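Local coordinates for carboxypeptidase A (Helicoverpa armigera, PDB 1JQG), which probably acts as a zinc-dependent metallocarboxypeptidase that trims residues from the C-terminal end of peptides, and is captured here with its activation peptide still attached, at residues A[37-42]-A[78-83]; A[61-66]-A[71-76]; A[46-51]-A[266-271]; A[309-314]-A[357-362]. All blocks are in the same frame, centred on the assembly; numbering follows the deposited sequence.

Contact 1: residues A[37-42]-A[78-83]; sequences VKLVHD and KQSGVQ
L39 lays its CD2 methyl over the side chain of S80, meeting CB at 3.7 Å and lying 3.9 Å from OG. With CG anti to the backbone N (chi1 -169°), the leucine leans out of helix 34-46 toward the end of helix 70-80. The S80 hydroxyl is satisfied by a hydrogen bond to F76 O one turn back, so the methyl can lie against it without stranding a polar group. Deeper in, V40 and V82 meet branch to branch. V40 CG2 is 3.9 Å from V82 CG1 and nearly as close to V82 CG2, and two compact beta-branched side chains suit such a buried spot. G81, between S80 and V82, takes up a positive phi (77°) in the Schellman motif that ends helix 70-80. Glycine accepts that backbone easily, and the turn brings V82 round to face helix 34-46. V40 also touches V31, and V82 touches L77. The contact thus joins helix 34-46 to the C-terminal end of helix 70-80, just where the chain runs on into edge strand 83-88 of the four-stranded antiparallel sheet of the activation peptide.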
loop_
_atom_site.group_PDB
_atom_site.type_symbol
_atom_site.label_atom_id
_atom_site.label_comp_id
_atom_site.label_asym_id
_atom_site.label_seq_id
_atom_site.Cartn_x
_atom_site.Cartn_y
_atom_site.Cartn_z
ATOM N N VAL A 37 16.995 18.429 -0.690
ATOM C CA VAL A 37 15.758 17.669 -0.603
ATOM C C VAL A 37 14.648 18.328 -1.423
ATOM O O VAL A 37 13.890 17.647 -2.101
ATOM C CB VAL A 37 15.294 17.486 0.844
ATOM C CG1 VAL A 37 13.987 16.724 0.937
ATOM C CG2 VAL A 37 16.324 16.701 1.660
ATOM N N LYS A 38 14.540 19.643 -1.331
ATOM C CA LYS A 38 13.591 20.458 -2.054
ATOM C C LYS A 38 13.989 20.527 -3.536
ATOM O O LYS A 38 13.221 20.318 -4.470
ATOM C CB LYS A 38 13.557 21.878 -1.469
ATOM C CG LYS A 38 12.264 22.545 -1.081
ATOM C CD LYS A 38 11.183 22.457 -2.150
ATOM C CE LYS A 38 9.824 22.833 -1.565
ATOM N NZ LYS A 38 9.962 24.114 -0.796
ATOM N N LEU A 39 15.266 20.758 -3.780
ATOM C CA LEU A 39 15.848 20.855 -5.098
ATOM C C LEU A 39 15.463 19.648 -5.945
ATOM O O LEU A 39 14.908 19.760 -7.035
ATOM C CB LEU A 39 17.371 20.918 -5.018
ATOM C CG LEU A 39 18.184 21.263 -6.256
ATOM C CD1 LEU A 39 17.858 22.643 -6.825
ATOM C CD2 LEU A 39 19.674 21.198 -5.900
ATOM N N VAL A 40 15.812 18.461 -5.452
ATOM C CA VAL A 40 15.645 17.206 -6.175
ATOM C C VAL A 40 14.175 16.862 -6.335
ATOM O O VAL A 40 13.744 16.436 -7.410
ATOM C CB VAL A 40 16.389 16.039 -5.502
ATOM C CG1 VAL A 40 16.192 14.718 -6.203
ATOM C CG2 VAL A 40 17.882 16.353 -5.450
ATOM N N HIS A 41 13.387 17.157 -5.320
ATOM C CA HIS A 41 11.968 16.850 -5.271
ATOM C C HIS A 41 11.186 17.566 -6.356
ATOM O O HIS A 41 10.476 16.897 -7.098
ATOM C CB HIS A 41 11.364 17.195 -3.907
ATOM C CG HIS A 41 9.922 16.807 -3.788
ATOM N ND1 HIS A 41 9.513 15.507 -3.620
ATOM C CD2 HIS A 41 8.792 17.566 -3.816
ATOM C CE1 HIS A 41 8.198 15.477 -3.555
ATOM N NE2 HIS A 41 7.731 16.714 -3.669
ATOM N N ASP A 42 11.349 18.865 -6.491
ATOM C CA ASP A 42 10.686 19.679 -7.494
ATOM C C ASP A 42 11.119 19.263 -8.900
ATOM O O ASP A 42 10.305 19.205 -9.822
ATOM C CB ASP A 42 11.003 21.162 -7.266
ATOM C CG ASP A 42 10.466 21.699 -5.959
ATOM O OD1 ASP A 42 9.500 21.108 -5.427
ATOM O OD2 ASP A 42 10.989 22.712 -5.465
ATOM N N LYS A 78 24.440 16.800 -11.607
ATOM C CA LYS A 78 25.850 17.171 -11.726
ATOM C C LYS A 78 26.125 18.657 -11.490
ATOM O O LYS A 78 26.966 19.014 -10.665
ATOM C CB LYS A 78 26.421 16.713 -13.072
ATOM C CG LYS A 78 27.864 17.120 -13.324
ATOM C CD LYS A 78 28.030 18.373 -14.171
ATOM C CE LYS A 78 29.407 18.981 -14.234
ATOM N NZ LYS A 78 29.808 19.652 -12.958
ATOM N N GLN A 79 25.316 19.536 -12.072
ATOM C CA GLN A 79 25.470 20.962 -11.900
ATOM C C GLN A 79 24.904 21.454 -10.579
ATOM O O GLN A 79 25.156 22.589 -10.161
ATOM C CB GLN A 79 24.837 21.726 -13.055
ATOM C CG GLN A 79 23.329 21.641 -13.120
ATOM C CD GLN A 79 22.750 22.453 -14.269
ATOM O OE1 GLN A 79 22.777 22.024 -15.429
ATOM N NE2 GLN A 79 22.220 23.639 -13.983
ATOM N N SER A 80 24.114 20.618 -9.912
ATOM C CA SER A 80 23.568 20.949 -8.602
ATOM C C SER A 80 24.412 20.430 -7.439
ATOM O O SER A 80 24.124 20.702 -6.268
ATOM C CB SER A 80 22.145 20.396 -8.513
ATOM O OG SER A 80 21.310 21.148 -9.385
ATOM N N GLY A 81 25.410 19.593 -7.724
ATOM C CA GLY A 81 26.239 18.997 -6.688
ATOM C C GLY A 81 25.587 17.845 -5.938
ATOM O O GLY A 81 26.087 17.459 -4.877
ATOM N N VAL A 82 24.535 17.239 -6.479
ATOM C CA VAL A 82 23.821 16.153 -5.827
ATOM C C VAL A 82 24.364 14.815 -6.313
ATOM O O VAL A 82 24.428 14.576 -7.511
ATOM C CB VAL A 82 22.292 16.217 -6.039
ATOM C CG1 VAL A 82 21.531 15.066 -5.413
ATOM C CG2 VAL A 82 21.738 17.506 -5.435
ATOM N N GLN A 83 24.833 13.979 -5.408
ATOM C CA GLN A 83 25.307 12.650 -5.702
ATOM C C GLN A 83 24.207 11.723 -6.234
ATOM O O GLN A 83 23.072 11.730 -5.748
ATOM C CB GLN A 83 25.937 11.975 -4.474
ATOM C CG GLN A 83 27.032 12.804 -3.837
ATOM C CD GLN A 83 27.470 12.247 -2.499
ATOM O OE1 GLN A 83 27.153 12.782 -1.431
ATOM N NE2 GLN A 83 28.216 11.146 -2.562
#

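Contact 2: residues A[61-66]-A[71-76]; sequences GKVLVP and EIFENF
V65 sets its CG2 methyl squarely over the ring of F73, 3.8 Å from the centroid and just 7° off the ring normal, a textbook CH-pi contact. The methyl is almost equidistant from the ring atoms, 3.9 Å from both CD1 and CE1, so the flat face receives it evenly. CG2 is the branch of V65 that lies over the ring, while its CG1 lies 4.1 Å from F73 CB. V63, two residues earlier and on the same side of the strand, approaches differently. Its CG1 meets CZ, the far end of the ring, at 3.8 Å and obliquely. To do so CG1 takes the crowded position between the backbone N and carbonyl carbon (chi1 52°). F73 holds CG anti to its own N (chi1 168°), which carries the ring off the helix to the strand, under V65 CG2 and with CZ reaching V63. A long, flat, apolar group suits the place, since it spans both strand positions at once. With an alanine here, V65 CG2 would probably lose the aromatic face it rests on and V63 CG1 its partner at CZ, opening a gap between helix and strand. Y27, V29, L49 and F43 also touch the phenylalanine. Helix 70-80 is in this way packed on the antiparallel sheet at strand 61-65, which runs between strands 50-53 and 25-30, with helix 34-46 alongside.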
loop_
_atom_site.group_PDB
_atom_site.type_symbol
_atom_site.label_atom_id
_atom_site.label_comp_id
_atom_site.label_asym_id
_atom_site.label_seq_id
_atom_site.Cartn_x
_atom_site.Cartn_y
_atom_site.Cartn_z
ATOM N N GLY A 61 17.189 8.052 -1.851
ATOM C CA GLY A 61 15.965 7.586 -2.478
ATOM C C GLY A 61 16.214 6.971 -3.834
ATOM O O GLY A 61 17.340 6.949 -4.320
ATOM N N LYS A 62 15.179 6.337 -4.376
ATOM C CA LYS A 62 15.250 5.694 -5.675
ATOM C C LYS A 62 14.223 6.271 -6.653
ATOM O O LYS A 62 13.088 6.558 -6.282
ATOM C CB LYS A 62 15.079 4.191 -5.500
ATOM C CG LYS A 62 16.261 3.524 -4.836
ATOM C CD LYS A 62 16.337 2.025 -5.078
ATOM C CE LYS A 62 17.442 1.420 -4.214
ATOM N NZ LYS A 62 17.397 -0.056 -4.044
ATOM N N VAL A 63 14.674 6.465 -7.907
ATOM C CA VAL A 63 13.767 7.012 -8.925
ATOM C C VAL A 63 13.938 6.305 -10.262
ATOM O O VAL A 63 15.068 5.988 -10.652
ATOM C CB VAL A 63 13.984 8.547 -9.044
ATOM C CG1 VAL A 63 15.455 8.855 -9.243
ATOM C CG2 VAL A 63 13.099 9.232 -10.069
ATOM N N LEU A 64 12.796 5.999 -10.914
ATOM C CA LEU A 64 12.839 5.373 -12.231
ATOM C C LEU A 64 12.864 6.408 -13.352
ATOM O O LEU A 64 11.972 7.228 -13.442
ATOM C CB LEU A 64 11.612 4.465 -12.387
ATOM C CG LEU A 64 11.529 3.647 -13.691
ATOM C CD1 LEU A 64 12.664 2.640 -13.654
ATOM C CD2 LEU A 64 10.165 3.016 -13.752
ATOM N N VAL A 65 13.928 6.473 -14.116
ATOM C CA VAL A 65 14.129 7.482 -15.149
ATOM C C VAL A 65 14.125 6.893 -16.560
ATOM O O VAL A 65 14.848 5.951 -16.905
ATOM C CB VAL A 65 15.471 8.220 -14.957
ATOM C CG1 VAL A 65 15.692 9.232 -16.100
ATOM C CG2 VAL A 65 15.615 8.778 -13.533
ATOM N N PRO A 66 13.243 7.385 -17.411
ATOM C CA PRO A 66 13.132 6.970 -18.808
ATOM C C PRO A 66 14.416 7.134 -19.596
ATOM O O PRO A 66 15.235 8.019 -19.351
ATOM C CB PRO A 66 12.017 7.849 -19.379
ATOM C CG PRO A 66 11.202 8.203 -18.170
ATOM C CD PRO A 66 12.228 8.422 -17.085
ATOM N N GLU A 71 19.962 11.544 -19.757
ATOM C CA GLU A 71 21.004 12.549 -19.940
ATOM C C GLU A 71 20.647 13.876 -19.280
ATOM O O GLU A 71 21.494 14.516 -18.645
ATOM C CB GLU A 71 21.289 12.762 -21.432
ATOM C CG GLU A 71 22.556 13.546 -21.735
ATOM C CD GLU A 71 22.965 13.472 -23.197
ATOM O OE1 GLU A 71 22.396 14.195 -24.059
ATOM O OE2 GLU A 71 23.879 12.676 -23.544
ATOM N N ILE A 72 19.400 14.314 -19.429
ATOM C CA ILE A 72 18.929 15.555 -18.826
ATOM C C ILE A 72 18.901 15.455 -17.299
ATOM O O ILE A 72 19.195 16.415 -16.588
ATOM C CB ILE A 72 17.515 15.903 -19.324
ATOM C CG1 ILE A 72 17.483 16.068 -20.853
ATOM C CG2 ILE A 72 17.006 17.163 -18.646
ATOM C CD1 ILE A 72 16.050 16.234 -21.362
ATOM N N PHE A 73 18.506 14.280 -16.802
ATOM C CA PHE A 73 18.334 14.024 -15.388
ATOM C C PHE A 73 19.662 14.144 -14.640
ATOM O O PHE A 73 19.743 14.886 -13.648
ATOM C CB PHE A 73 17.693 12.661 -15.146
ATOM C CG PHE A 73 17.733 12.179 -13.724
ATOM C CD1 PHE A 73 18.640 11.228 -13.287
ATOM C CD2 PHE A 73 16.811 12.711 -12.819
ATOM C CE1 PHE A 73 18.604 10.805 -11.962
ATOM C CE2 PHE A 73 16.790 12.295 -11.506
ATOM C CZ PHE A 73 17.682 11.334 -11.077
ATOM N N GLU A 74 20.693 13.442 -15.122
ATOM C CA GLU A 74 21.968 13.392 -14.445
ATOM C C GLU A 74 22.792 14.641 -14.732
ATOM O O GLU A 74 23.750 14.926 -14.009
ATOM C CB GLU A 74 22.777 12.160 -14.821
ATOM C CG GLU A 74 23.024 11.949 -16.270
ATOM C CD GLU A 74 23.817 10.690 -16.570
ATOM O OE1 GLU A 74 24.874 10.936 -17.226
ATOM O OE2 GLU A 74 23.419 9.548 -16.196
ATOM N N ASN A 75 22.379 15.398 -15.731
ATOM C CA ASN A 75 22.970 16.669 -16.069
ATOM C C ASN A 75 22.685 17.688 -14.978
ATOM O O ASN A 75 23.602 18.405 -14.615
ATOM C CB ASN A 75 22.401 17.205 -17.388
ATOM C CG ASN A 75 23.277 18.264 -18.026
ATOM O OD1 ASN A 75 24.159 17.920 -18.814
ATOM N ND2 ASN A 75 23.023 19.521 -17.668
ATOM N N PHE A 76 21.432 17.722 -14.537
ATOM C CA PHE A 76 20.971 18.616 -13.488
ATOM C C PHE A 76 21.593 18.292 -12.138
ATOM O O PHE A 76 22.029 19.188 -11.427
ATOM C CB PHE A 76 19.445 18.537 -13.377
ATOM C CG PHE A 76 18.856 19.303 -12.221
ATOM C CD1 PHE A 76 18.608 20.655 -12.360
ATOM C CD2 PHE A 76 18.545 18.700 -11.006
ATOM C CE1 PHE A 76 18.064 21.387 -11.322
ATOM C CE2 PHE A 76 18.003 19.430 -9.975
ATOM C CZ PHE A 76 17.757 20.772 -10.126
#

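Contact 3: residues A[46-51]-A[266-271]; sequences DLMLDV and SSSVCS
M48 reaches out to the enzyme with its sulfur: SD rests 3.4 Å from C270 CB, a tight approach, and lies more loosely 4.2 Å from S268 OG. No hydrogen bond crosses between the two segments. A methionine suits this role, being long, unbranched and tolerant of an uneven partner surface. Its chain runs out extended at chi2 and then bends at chi3 (-70°), which turns the terminal methyl aside and leaves SD against C270 CB.

Behind M48 stands the end of helix 34-46. M48 is the residue that leaves helical geometry, with positive phi in a Schellman motif, and L47 O accepts a hydrogen bond from K69 NZ. Segment 46-51 belongs to the activation peptide and 266-271 to the zinc carboxypeptidase part of the chain, making this a piece of the interface between pro-segment and enzyme.

On the enzyme side, a type I turn from S268 to S271 presents C270, closed by the bond from S271 N to S268 O at 3.3 Å. S268 OG weakly accepts from C270 N as well. Two residues earlier, S266 OG takes the S268 N-H at 3.0 Å in a nearly straight bond (168°), an ST turn. Serines suit these places because a short hydroxyl can satisfy nearby backbone N-H groups. Further out, the disulfide to C248 ties down C270, while S271 OG accepts from T273 N and S271 O from K236 NZ. Beyond M48, D50 forms a salt bridge with R183, which lies between the zinc ligands H181 and E184 in the sequence.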
loop_
_atom_site.group_PDB
_atom_site.type_symbol
_atom_site.label_atom_id
_atom_site.label_comp_id
_atom_site.label_asym_id
_atom_site.label_seq_id
_atom_site.Cartn_x
_atom_site.Cartn_y
_atom_site.Cartn_z
ATOM N N ASP A 46 8.650 18.138 -12.011
ATOM C CA ASP A 46 8.530 18.874 -13.271
ATOM C C ASP A 46 8.929 18.004 -14.458
ATOM O O ASP A 46 8.505 18.181 -15.602
ATOM C CB ASP A 46 9.426 20.119 -13.264
ATOM C CG ASP A 46 9.073 21.081 -12.144
ATOM O OD1 ASP A 46 10.016 21.605 -11.524
ATOM O OD2 ASP A 46 7.869 21.306 -11.888
ATOM N N LEU A 47 9.775 16.998 -14.211
ATOM C CA LEU A 47 10.189 16.058 -15.237
ATOM C C LEU A 47 9.243 14.868 -15.253
ATOM O O LEU A 47 9.321 14.008 -16.097
ATOM C CB LEU A 47 11.614 15.579 -15.031
ATOM C CG LEU A 47 12.438 15.280 -16.292
ATOM C CD1 LEU A 47 12.424 16.488 -17.225
ATOM C CD2 LEU A 47 13.912 14.934 -16.031
ATOM N N MET A 48 8.309 14.845 -14.335
ATOM C CA MET A 48 7.336 13.773 -14.135
ATOM C C MET A 48 7.940 12.377 -14.054
ATOM O O MET A 48 7.593 11.466 -14.811
ATOM C CB MET A 48 6.225 13.837 -15.187
ATOM C CG MET A 48 5.417 15.133 -15.180
ATOM S SD MET A 48 4.324 15.371 -16.577
ATOM C CE MET A 48 5.389 15.663 -17.951
ATOM N N LEU A 49 8.917 12.210 -13.177
ATOM C CA LEU A 49 9.592 10.934 -12.978
ATOM C C LEU A 49 8.862 10.054 -11.961
ATOM O O LEU A 49 8.117 10.542 -11.126
ATOM C CB LEU A 49 11.050 11.131 -12.509
ATOM C CG LEU A 49 11.885 12.063 -13.412
ATOM C CD1 LEU A 49 13.195 12.451 -12.734
ATOM C CD2 LEU A 49 12.097 11.358 -14.755
ATOM N N ASP A 50 9.118 8.763 -12.030
ATOM C CA ASP A 50 8.560 7.802 -11.084
ATOM C C ASP A 50 9.473 7.707 -9.853
ATOM O O ASP A 50 10.494 7.005 -9.869
ATOM C CB ASP A 50 8.419 6.440 -11.776
ATOM C CG ASP A 50 7.697 5.415 -10.930
ATOM O OD1 ASP A 50 7.186 5.797 -9.860
ATOM O OD2 ASP A 50 7.639 4.223 -11.293
ATOM N N VAL A 51 9.107 8.415 -8.803
ATOM C CA VAL A 51 9.815 8.395 -7.534
ATOM C C VAL A 51 9.395 7.240 -6.644
ATOM O O VAL A 51 8.287 7.235 -6.070
ATOM C CB VAL A 51 9.572 9.713 -6.764
ATOM C CG1 VAL A 51 10.343 9.713 -5.446
ATOM C CG2 VAL A 51 9.976 10.882 -7.648
ATOM N N SER A 266 0.161 16.679 -7.011
ATOM C CA SER A 266 0.301 17.196 -8.344
ATOM C C SER A 266 -1.017 17.584 -9.006
ATOM O O SER A 266 -2.078 16.975 -8.843
ATOM C CB SER A 266 0.996 16.176 -9.275
ATOM O OG SER A 266 0.937 16.835 -10.556
ATOM N N SER A 267 -0.931 18.530 -9.933
ATOM C CA SER A 267 -2.085 19.085 -10.608
ATOM C C SER A 267 -2.119 18.636 -12.054
ATOM O O SER A 267 -3.058 18.939 -12.778
ATOM C CB SER A 267 -2.062 20.611 -10.541
ATOM O OG SER A 267 -2.338 20.916 -9.171
ATOM N N SER A 268 -1.115 17.873 -12.440
ATOM C CA SER A 268 -1.010 17.327 -13.796
ATOM C C SER A 268 -1.451 15.874 -13.799
ATOM O O SER A 268 -1.074 15.085 -12.937
ATOM C CB SER A 268 0.440 17.421 -14.281
ATOM O OG SER A 268 0.595 16.927 -15.611
ATOM N N VAL A 269 -2.161 15.429 -14.788
ATOM C CA VAL A 269 -2.715 14.098 -14.917
ATOM C C VAL A 269 -1.618 13.156 -15.373
ATOM O O VAL A 269 -1.673 11.924 -15.242
ATOM C CB VAL A 269 -3.871 14.000 -15.933
ATOM C CG1 VAL A 269 -4.598 12.676 -15.728
ATOM C CG2 VAL A 269 -4.844 15.134 -15.756
ATOM N N CYS A 270 -0.547 13.734 -15.901
ATOM C CA CYS A 270 0.595 12.946 -16.366
ATOM C C CYS A 270 1.492 12.547 -15.220
ATOM O O CYS A 270 2.308 11.631 -15.335
ATOM C CB CYS A 270 1.357 13.810 -17.380
ATOM S SG CYS A 270 0.384 14.185 -18.872
ATOM N N SER A 271 1.337 13.207 -14.083
ATOM C CA SER A 271 2.082 12.833 -12.874
ATOM C C SER A 271 1.501 11.619 -12.169
ATOM O O SER A 271 0.271 11.437 -12.188
ATOM C CB SER A 271 2.119 14.028 -11.923
ATOM O OG SER A 271 2.777 13.653 -10.728
#

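Contact 4: residues A[309-314]-A[357-362]; sequences GSMILY and HVLYAA
M311 pushes its sulfur into the notch between two neighbouring side chains, with SD 3.8 Å from V358 CG1 and equally 3.8 Å from L359 CD2. The second bump is L313, whose CD1 methyl rests in the fork of V358, 3.9 Å from CB and 4.0 Å from each of CG1 and CG2. M311 SD and L313 CD1 come at V358 CG1 from the same, strand side. Valine suits the place: its fork takes L313 CD1, while CG1 also meets the thioether of M311.

M311 departs from the staggered positions at chi1 (33°) and bends at chi3, which carries SD to V358 and L359. At the backbone angles of G309 a CB would be jammed against the carbonyl O of the residue before, which by itself requires glycine, and M311 CE would crowd it too. S310 and M311 together face E382 in a G1 beta bulge, where strand 311-314 pairs with 377-383 in the mixed central sheet of the carboxypeptidase domain. The opposing segment is the end of short helix 355-358, from which L359 departs. There V358 O accepts a hydrogen bond from NH2 of R59 of the activation peptide, and L359 touches R59 as well.

No hydrogen bond or charge links the segments. The fit rests on methyl groups and a thioether, so M311 offers a nonpolar flank, about 4 Å from the side chain of E382, the predicted proton donor/acceptor, and shape complementarity rather than polar bonding holds strand and helix end together here.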
loop_
_atom_site.group_PDB
_atom_site.type_symbol
_atom_site.label_atom_id
_atom_site.label_comp_id
_atom_site.label_asym_id
_atom_site.label_seq_id
_atom_site.Cartn_x
_atom_site.Cartn_y
_atom_site.Cartn_z
ATOM N N GLY A 309 9.313 0.201 2.156
ATOM C CA GLY A 309 10.006 1.015 3.114
ATOM C C GLY A 309 10.370 0.466 4.494
ATOM O O GLY A 309 11.235 0.973 5.232
ATOM N N SER A 310 9.589 -0.492 4.990
ATOM C CA SER A 310 9.780 -1.080 6.304
ATOM C C SER A 310 9.564 -0.011 7.379
ATOM O O SER A 310 10.372 0.256 8.289
ATOM C CB SER A 310 11.135 -1.753 6.489
ATOM O OG SER A 310 11.320 -2.790 5.539
ATOM N N MET A 311 8.401 0.606 7.342
ATOM C CA MET A 311 8.031 1.647 8.267
ATOM C C MET A 311 6.550 1.675 8.564
ATOM O O MET A 311 5.737 1.177 7.792
ATOM C CB MET A 311 8.409 3.063 7.785
ATOM C CG MET A 311 8.357 3.280 6.296
ATOM S SD MET A 311 9.158 4.728 5.609
ATOM C CE MET A 311 10.798 4.238 5.220
ATOM N N ILE A 312 6.203 2.129 9.760
ATOM C CA ILE A 312 4.816 2.352 10.160
ATOM C C ILE A 312 4.619 3.834 10.417
ATOM O O ILE A 312 5.312 4.294 11.319
ATOM C CB ILE A 312 4.509 1.554 11.448
ATOM C CG1 ILE A 312 4.605 0.037 11.182
ATOM C CG2 ILE A 312 3.166 1.794 12.094
ATOM C CD1 ILE A 312 4.670 -0.788 12.436
ATOM N N LEU A 313 3.843 4.524 9.561
ATOM C CA LEU A 313 3.689 5.986 9.679
ATOM C C LEU A 313 2.271 6.360 10.129
ATOM O O LEU A 313 1.331 5.561 10.035
ATOM C CB LEU A 313 3.914 6.697 8.331
ATOM C CG LEU A 313 5.257 6.404 7.646
ATOM C CD1 LEU A 313 6.455 6.439 8.596
ATOM C CD2 LEU A 313 5.299 5.031 6.979
ATOM N N TYR A 314 2.172 7.575 10.592
ATOM C CA TYR A 314 0.921 8.162 11.076
ATOM C C TYR A 314 1.063 9.665 11.080
ATOM O O TYR A 314 2.050 10.220 10.588
ATOM C CB TYR A 314 0.653 7.698 12.528
ATOM C CG TYR A 314 1.766 8.149 13.512
ATOM C CD1 TYR A 314 1.765 9.451 14.035
ATOM C CD2 TYR A 314 2.791 7.261 13.890
ATOM C CE1 TYR A 314 2.780 9.865 14.913
ATOM C CE2 TYR A 314 3.806 7.679 14.766
ATOM C CZ TYR A 314 3.802 8.982 15.274
ATOM O OH TYR A 314 4.793 9.397 16.111
ATOM N N HIS A 357 7.612 13.798 8.704
ATOM C CA HIS A 357 8.909 13.745 9.313
ATOM C C HIS A 357 9.792 12.684 8.700
ATOM O O HIS A 357 10.968 12.964 8.471
ATOM C CB HIS A 357 8.819 13.503 10.831
ATOM C CG HIS A 357 8.225 14.646 11.601
ATOM N ND1 HIS A 357 8.278 15.961 11.140
ATOM C CD2 HIS A 357 7.590 14.689 12.795
ATOM C CE1 HIS A 357 7.685 16.755 12.009
ATOM N NE2 HIS A 357 7.259 16.007 13.019
ATOM N N VAL A 358 9.246 11.493 8.481
ATOM C CA VAL A 358 10.023 10.380 7.917
ATOM C C VAL A 358 10.193 10.487 6.416
ATOM O O VAL A 358 11.284 10.357 5.868
ATOM C CB VAL A 358 9.366 9.038 8.274
ATOM C CG1 VAL A 358 10.054 7.825 7.666
ATOM C CG2 VAL A 358 9.322 8.916 9.811
ATOM N N LEU A 359 9.105 10.666 5.669
ATOM C CA LEU A 359 9.178 10.742 4.211
ATOM C C LEU A 359 9.147 12.181 3.734
ATOM O O LEU A 359 10.186 12.859 3.740
ATOM C CB LEU A 359 8.058 9.930 3.534
ATOM C CG LEU A 359 8.055 8.425 3.860
ATOM C CD1 LEU A 359 6.828 7.718 3.266
ATOM C CD2 LEU A 359 9.353 7.824 3.348
ATOM N N TYR A 360 8.005 12.649 3.245
ATOM C CA TYR A 360 7.877 14.000 2.700
ATOM C C TYR A 360 6.415 14.454 2.781
ATOM O O TYR A 360 5.482 13.664 3.009
ATOM C CB TYR A 360 8.329 14.060 1.242
ATOM C CG TYR A 360 8.797 15.431 0.785
ATOM C CD1 TYR A 360 10.099 15.857 0.986
ATOM C CD2 TYR A 360 7.945 16.323 0.143
ATOM C CE1 TYR A 360 10.536 17.103 0.583
ATOM C CE2 TYR A 360 8.365 17.579 -0.265
ATOM C CZ TYR A 360 9.666 17.964 -0.041
ATOM O OH TYR A 360 10.143 19.195 -0.430
ATOM N N ALA A 361 6.195 15.758 2.579
ATOM C CA ALA A 361 4.833 16.294 2.667
ATOM C C ALA A 361 3.896 15.568 1.712
ATOM O O ALA A 361 4.190 15.382 0.552
ATOM C CB ALA A 361 4.841 17.806 2.488
ATOM N N ALA A 362 2.741 15.180 2.211
ATOM C CA ALA A 362 1.730 14.461 1.440
ATOM C C ALA A 362 0.340 14.787 1.976
ATOM O O ALA A 362 0.144 14.972 3.163
ATOM C CB ALA A 362 1.913 12.949 1.491
#

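Overall arrangement
Contacts 1 and 2 share helix 70-80 and touch where L39 CD1 meets F76 CZ at 3.8 Å. Contact 3 adjoins contact 2 through the sheet: L64 N probably donates a hydrogen bond to D50 O, 2.7 Å away, and L49 CD1 packs on F73 CD2. These three belong to the activation peptide or its border with the enzyme. Contact 4 lies wholly in the enzyme, its centre 21 Å from that of contact 1, yet Y360 bridges the two, stacking on H41 and packing against V37. Contact 4 is near the catalytic zinc, about 8 Å from the side chain of L359, whereas the side chain of S271 of contact 3 is about 14 Å from it.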